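Local atomic coordinates of hydrazine synthase beta subunit (Candidatus Kuenenia stuttgartiensis, PDB entry 5C2V), a protein that forms part of the hydrazine synthase complex, which condenses nitric oxide with ammonium into hydrazine, and may modulate passage of the hydroxylamine intermediate through a tunnel between active sites. Residues T207-K212 / Q224-N229; V278-M283 / A314-G319. All blocks are in the same frame, centred on the assembly; numbering follows the deposited sequence.

Interaction 1. Residues T207-K212 / Q224-N229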
# COMPACT_ATOMS: atom_id res chain seq x y z
N THR B 207 28.07 4.30 -32.14
CA THR B 207 27.90 5.43 -31.23
C THR B 207 27.32 6.64 -31.96
O THR B 207 27.76 6.99 -33.05
CB THR B 207 29.23 5.85 -30.57
OG1 THR B 207 30.28 5.82 -31.55
CG2 THR B 207 29.58 4.90 -29.44
N HIS B 208 26.33 7.29 -31.33
CA HIS B 208 25.70 8.45 -31.94
C HIS B 208 24.91 9.27 -30.92
O HIS B 208 24.91 8.98 -29.72
CB HIS B 208 24.77 8.02 -33.07
CG HIS B 208 23.58 7.23 -32.62
ND1 HIS B 208 22.40 7.82 -32.22
CD2 HIS B 208 23.39 5.90 -32.50
CE1 HIS B 208 21.54 6.89 -31.87
NE2 HIS B 208 22.12 5.71 -32.03
N GLN B 209 24.24 10.31 -31.41
CA GLN B 209 23.38 11.14 -30.58
C GLN B 209 21.95 11.14 -31.08
O GLN B 209 21.69 10.95 -32.27
CB GLN B 209 23.91 12.58 -30.54
CG GLN B 209 25.10 12.79 -29.62
CD GLN B 209 25.47 14.25 -29.48
OE1 GLN B 209 25.54 14.99 -30.47
NE2 GLN B 209 25.70 14.68 -28.25
N THR B 210 21.01 11.34 -30.16
CA THR B 210 19.61 11.49 -30.50
C THR B 210 19.15 12.91 -30.19
O THR B 210 18.99 13.27 -29.02
CB THR B 210 18.72 10.49 -29.74
OG1 THR B 210 19.17 9.15 -29.99
CG2 THR B 210 17.26 10.63 -30.15
N PRO B 211 18.95 13.72 -31.23
CA PRO B 211 18.38 15.05 -31.08
C PRO B 211 16.87 14.97 -30.90
O PRO B 211 16.26 14.07 -31.47
CB PRO B 211 18.73 15.75 -32.41
CG PRO B 211 19.27 14.66 -33.33
CD PRO B 211 19.09 13.34 -32.65
N LYS B 212 16.27 15.87 -30.14
CA LYS B 212 14.85 16.09 -30.37
C LYS B 212 14.80 17.41 -31.11
O LYS B 212 14.94 18.48 -30.51
CB LYS B 212 14.07 16.12 -29.05
CG LYS B 212 14.74 15.37 -27.90
CD LYS B 212 14.67 13.86 -28.06
CE LYS B 212 15.37 13.16 -26.91
NZ LYS B 212 15.16 11.68 -26.92
N GLN B 224 16.31 16.98 -23.12
CA GLN B 224 15.28 17.61 -23.94
C GLN B 224 15.79 17.96 -25.33
O GLN B 224 15.04 17.95 -26.30
CB GLN B 224 14.74 18.87 -23.26
CG GLN B 224 13.67 19.57 -24.07
CD GLN B 224 13.64 21.07 -23.85
OE1 GLN B 224 13.99 21.56 -22.79
NE2 GLN B 224 13.22 21.80 -24.88
N VAL B 225 17.08 18.29 -25.42
CA VAL B 225 17.67 18.66 -26.70
C VAL B 225 18.44 17.48 -27.28
O VAL B 225 18.09 16.96 -28.34
CB VAL B 225 18.61 19.87 -26.55
CG1 VAL B 225 19.23 20.23 -27.90
CG2 VAL B 225 17.86 21.06 -25.97
N PHE B 226 19.49 17.06 -26.59
CA PHE B 226 20.27 15.90 -27.01
C PHE B 226 20.33 14.81 -25.95
O PHE B 226 20.46 15.09 -24.76
CB PHE B 226 21.70 16.32 -27.36
CG PHE B 226 21.86 16.81 -28.77
CD1 PHE B 226 21.85 15.91 -29.83
CD2 PHE B 226 22.04 18.15 -29.04
CE1 PHE B 226 22.00 16.36 -31.13
CE2 PHE B 226 22.19 18.60 -30.33
CZ PHE B 226 22.17 17.70 -31.38
N THR B 227 20.23 13.56 -26.39
CA THR B 227 20.60 12.42 -25.57
C THR B 227 21.74 11.71 -26.28
O THR B 227 21.90 11.86 -27.49
CB THR B 227 19.44 11.45 -25.32
OG1 THR B 227 19.04 10.84 -26.55
CG2 THR B 227 18.25 12.17 -24.70
N ASN B 228 22.54 10.96 -25.55
CA ASN B 228 23.66 10.26 -26.16
C ASN B 228 23.48 8.75 -26.11
O ASN B 228 23.20 8.19 -25.05
CB ASN B 228 24.96 10.67 -25.48
CG ASN B 228 25.21 12.16 -25.57
OD1 ASN B 228 25.84 12.64 -26.52
ND2 ASN B 228 24.73 12.91 -24.59
N ASN B 229 23.63 8.11 -27.26
CA ASN B 229 23.22 6.71 -27.38
C ASN B 229 24.21 5.81 -28.12
O ASN B 229 24.99 6.26 -28.96
CB ASN B 229 21.87 6.64 -28.09
CG ASN B 229 20.82 7.50 -27.42
OD1 ASN B 229 20.65 8.67 -27.75
ND2 ASN B 229 20.10 6.91 -26.46
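Thr210 and Asn229 meet through their polar ends on one face of a beta-propeller blade, where the segments overlap the ends of its second and third strands, 203-211 and 226-234, with Lys212 and Gln224-Val225 beyond them. Asn229 OD1 takes two hydroxyl donors: Thr227 OG1 at 3.0 Å, in the carbonyl plane on a lone pair, and Thr210 OG1 at 2.7 Å, well above that plane. Thr227 OG1 sits between its own backbone N and carbonyl carbon (chi1 65°). Weak bonds join Thr210 OG1 to Glu188 O, in the trimethyl glycine pocket, and Asn229 ND2 to Leu244 O. The side chain of Val225 is about 5 Å from a bound heme c, that of Thr210 about 7 Å from the trimethyl glycine.

His208 and Asn229 exchange two N-H to O bonds, as do Thr210 and Thr227; Lys212 N bonds to Val225 O. The His208 imidazole lays one face over Asn229 O; its NE2 bonds to Thr231 OG1 and its ND1 weakly to Gln209 O.

On the other face, Gln209 NE2 reaches Asn228 OD1 at 2.7 Å, with the acceptor in the Gln209 amide plane and the donor tilted from the Asn228 carbonyl plane. Asn228 OD1 also accepts from Asn255 N, and Asn228 ND2 gives to Ser60 O of the gamma subunit. Gln209 OE1, over a face of the Phe226 ring, accepts from Asn191 ND2. Phe226 CE1 touches Pro211 CB at 3.6 Å.

Interaction 2. Residues V278-M283 / A314-G319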
# COMPACT_ATOMS: atom_id res chain seq x y z
N VAL B 278 36.25 7.51 -20.58
CA VAL B 278 35.99 6.27 -21.31
C VAL B 278 34.89 5.47 -20.63
O VAL B 278 35.02 5.05 -19.48
CB VAL B 278 37.25 5.40 -21.42
CG1 VAL B 278 36.92 4.07 -22.08
CG2 VAL B 278 38.34 6.13 -22.19
N THR B 279 33.79 5.26 -21.35
CA THR B 279 32.67 4.49 -20.83
C THR B 279 32.80 3.02 -21.21
O THR B 279 32.83 2.66 -22.39
CB THR B 279 31.32 5.03 -21.35
OG1 THR B 279 31.04 6.29 -20.71
CG2 THR B 279 30.20 4.06 -21.03
N ILE B 280 32.89 2.17 -20.19
CA ILE B 280 33.01 0.73 -20.38
C ILE B 280 31.72 0.02 -20.01
O ILE B 280 31.21 0.17 -18.89
CB ILE B 280 34.17 0.15 -19.55
CG1 ILE B 280 35.43 0.99 -19.74
CG2 ILE B 280 34.42 -1.30 -19.93
CD1 ILE B 280 36.60 0.55 -18.88
N LEU B 281 31.20 -0.76 -20.96
CA LEU B 281 29.93 -1.46 -20.80
C LEU B 281 30.09 -2.98 -20.86
O LEU B 281 31.02 -3.49 -21.50
CB LEU B 281 28.94 -1.01 -21.88
CG LEU B 281 28.68 0.49 -22.02
CD1 LEU B 281 27.75 0.75 -23.19
CD2 LEU B 281 28.10 1.05 -20.73
N ASP B 282 29.17 -3.68 -20.21
CA ASP B 282 29.17 -5.14 -20.20
C ASP B 282 28.33 -5.63 -21.37
O ASP B 282 27.12 -5.43 -21.41
CB ASP B 282 28.62 -5.67 -18.87
CG ASP B 282 28.83 -7.16 -18.69
OD1 ASP B 282 28.55 -7.94 -19.63
OD2 ASP B 282 29.28 -7.56 -17.59
N MET B 283 28.98 -6.29 -22.33
CA MET B 283 28.34 -6.62 -23.59
C MET B 283 27.40 -7.82 -23.52
O MET B 283 26.53 -7.96 -24.38
CB MET B 283 29.40 -6.87 -24.67
CG MET B 283 29.91 -5.61 -25.33
SD MET B 283 28.58 -4.67 -26.11
CE MET B 283 28.03 -5.81 -27.37
N ALA B 314 31.86 0.79 -16.06
CA ALA B 314 32.63 1.90 -15.49
C ALA B 314 32.62 3.16 -16.35
O ALA B 314 32.31 3.12 -17.53
CB ALA B 314 34.06 1.45 -15.23
N ARG B 315 32.97 4.29 -15.73
CA ARG B 315 33.35 5.48 -16.48
C ARG B 315 34.70 5.98 -15.95
O ARG B 315 34.80 6.43 -14.81
CB ARG B 315 32.29 6.57 -16.37
CG ARG B 315 30.96 6.20 -17.02
CD ARG B 315 30.00 7.37 -17.02
NE ARG B 315 28.74 7.04 -17.68
CZ ARG B 315 27.54 7.23 -17.13
NH1 ARG B 315 27.44 7.74 -15.92
NH2 ARG B 315 26.44 6.90 -17.81
N VAL B 316 35.72 5.90 -16.80
CA VAL B 316 37.10 6.15 -16.39
C VAL B 316 37.62 7.52 -16.83
O VAL B 316 37.53 7.87 -18.00
CB VAL B 316 38.03 5.05 -16.94
CG1 VAL B 316 39.38 5.13 -16.27
CG2 VAL B 316 37.41 3.68 -16.72
N PRO B 317 38.15 8.30 -15.87
CA PRO B 317 38.76 9.61 -16.14
C PRO B 317 39.83 9.55 -17.23
O PRO B 317 40.64 8.62 -17.26
CB PRO B 317 39.38 9.99 -14.80
CG PRO B 317 38.55 9.28 -13.79
CD PRO B 317 38.16 7.98 -14.43
N THR B 318 39.83 10.54 -18.12
CA THR B 318 40.75 10.58 -19.24
C THR B 318 41.28 12.00 -19.41
O THR B 318 40.91 12.90 -18.65
CB THR B 318 40.06 10.10 -20.54
OG1 THR B 318 39.13 9.05 -20.23
CG2 THR B 318 41.06 9.57 -21.55
N GLY B 319 42.15 12.21 -20.39
CA GLY B 319 42.58 13.54 -20.76
C GLY B 319 41.47 14.24 -21.53
O GLY B 319 40.39 13.68 -21.70
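Val316 O is gripped by two donors, Val278 N at 2.9 Å from the facing strand and Thr318 OG1 at 3.0 Å from just down its own chain. This joins the third strand of a beta-propeller blade, 277-282, to its fourth strand, 312-317, at one edge of the blade, in antiparallel fashion. Val278 N lies in the plane of the Val316 carbonyl, whereas the Thr318 hydroxyl comes in tilted from it. Thr318 OG1 stands anti to its carbonyl carbon (chi1 -36°), and also packs on Val278 CG2.

The pairing continues through Val316 N to Val278 O, and then through the Ile280 and Ala314 pair, which exchange two bonds. Arg315 CA makes a CA-H...O contact with Val278 O at 3.5 Å, supplementing these.

On the face carrying Val278, Ile280, Ala314 and Val316, the contact is apolar. Ile280 and Ala314 pack on Pro3 of the gamma subunit, and Val316 on Val5 of that chain. Val278 and Val316 also both touch Ile347 of strand 343-348.

Thr279 and Arg315 share the other face, side by side and pointing the same way. Thr279 OG1 bonds to Asp253 and lies at the guanidinium edge, in its plane; Arg315 NH1 forms a salt bridge with Asp248. Back on the apolar face, Ile280 CD1 meets Val316 CG2 at 3.9 Å.

In the fold
Interactions 1 and 2 lie in consecutive four-stranded sheets of the propeller, with centres about 19 Å apart and nearest atoms about 8 Å apart. Along the chain they come in series: 207-212 and 224-229 pair the second and third strands of one sheet, then strands 241-245, 256-261 and 267-272 pass before 278-283 and 314-319 pair the third and fourth strands of the next. The connection between the sheets serves both, since Asp247 and Asn255 bond to Asn228 while Asp248 and Asp253 hold Arg315 and Thr279. Both contacts also touch the alpha and gamma subunits, placing this side of the propeller within the assembled complex.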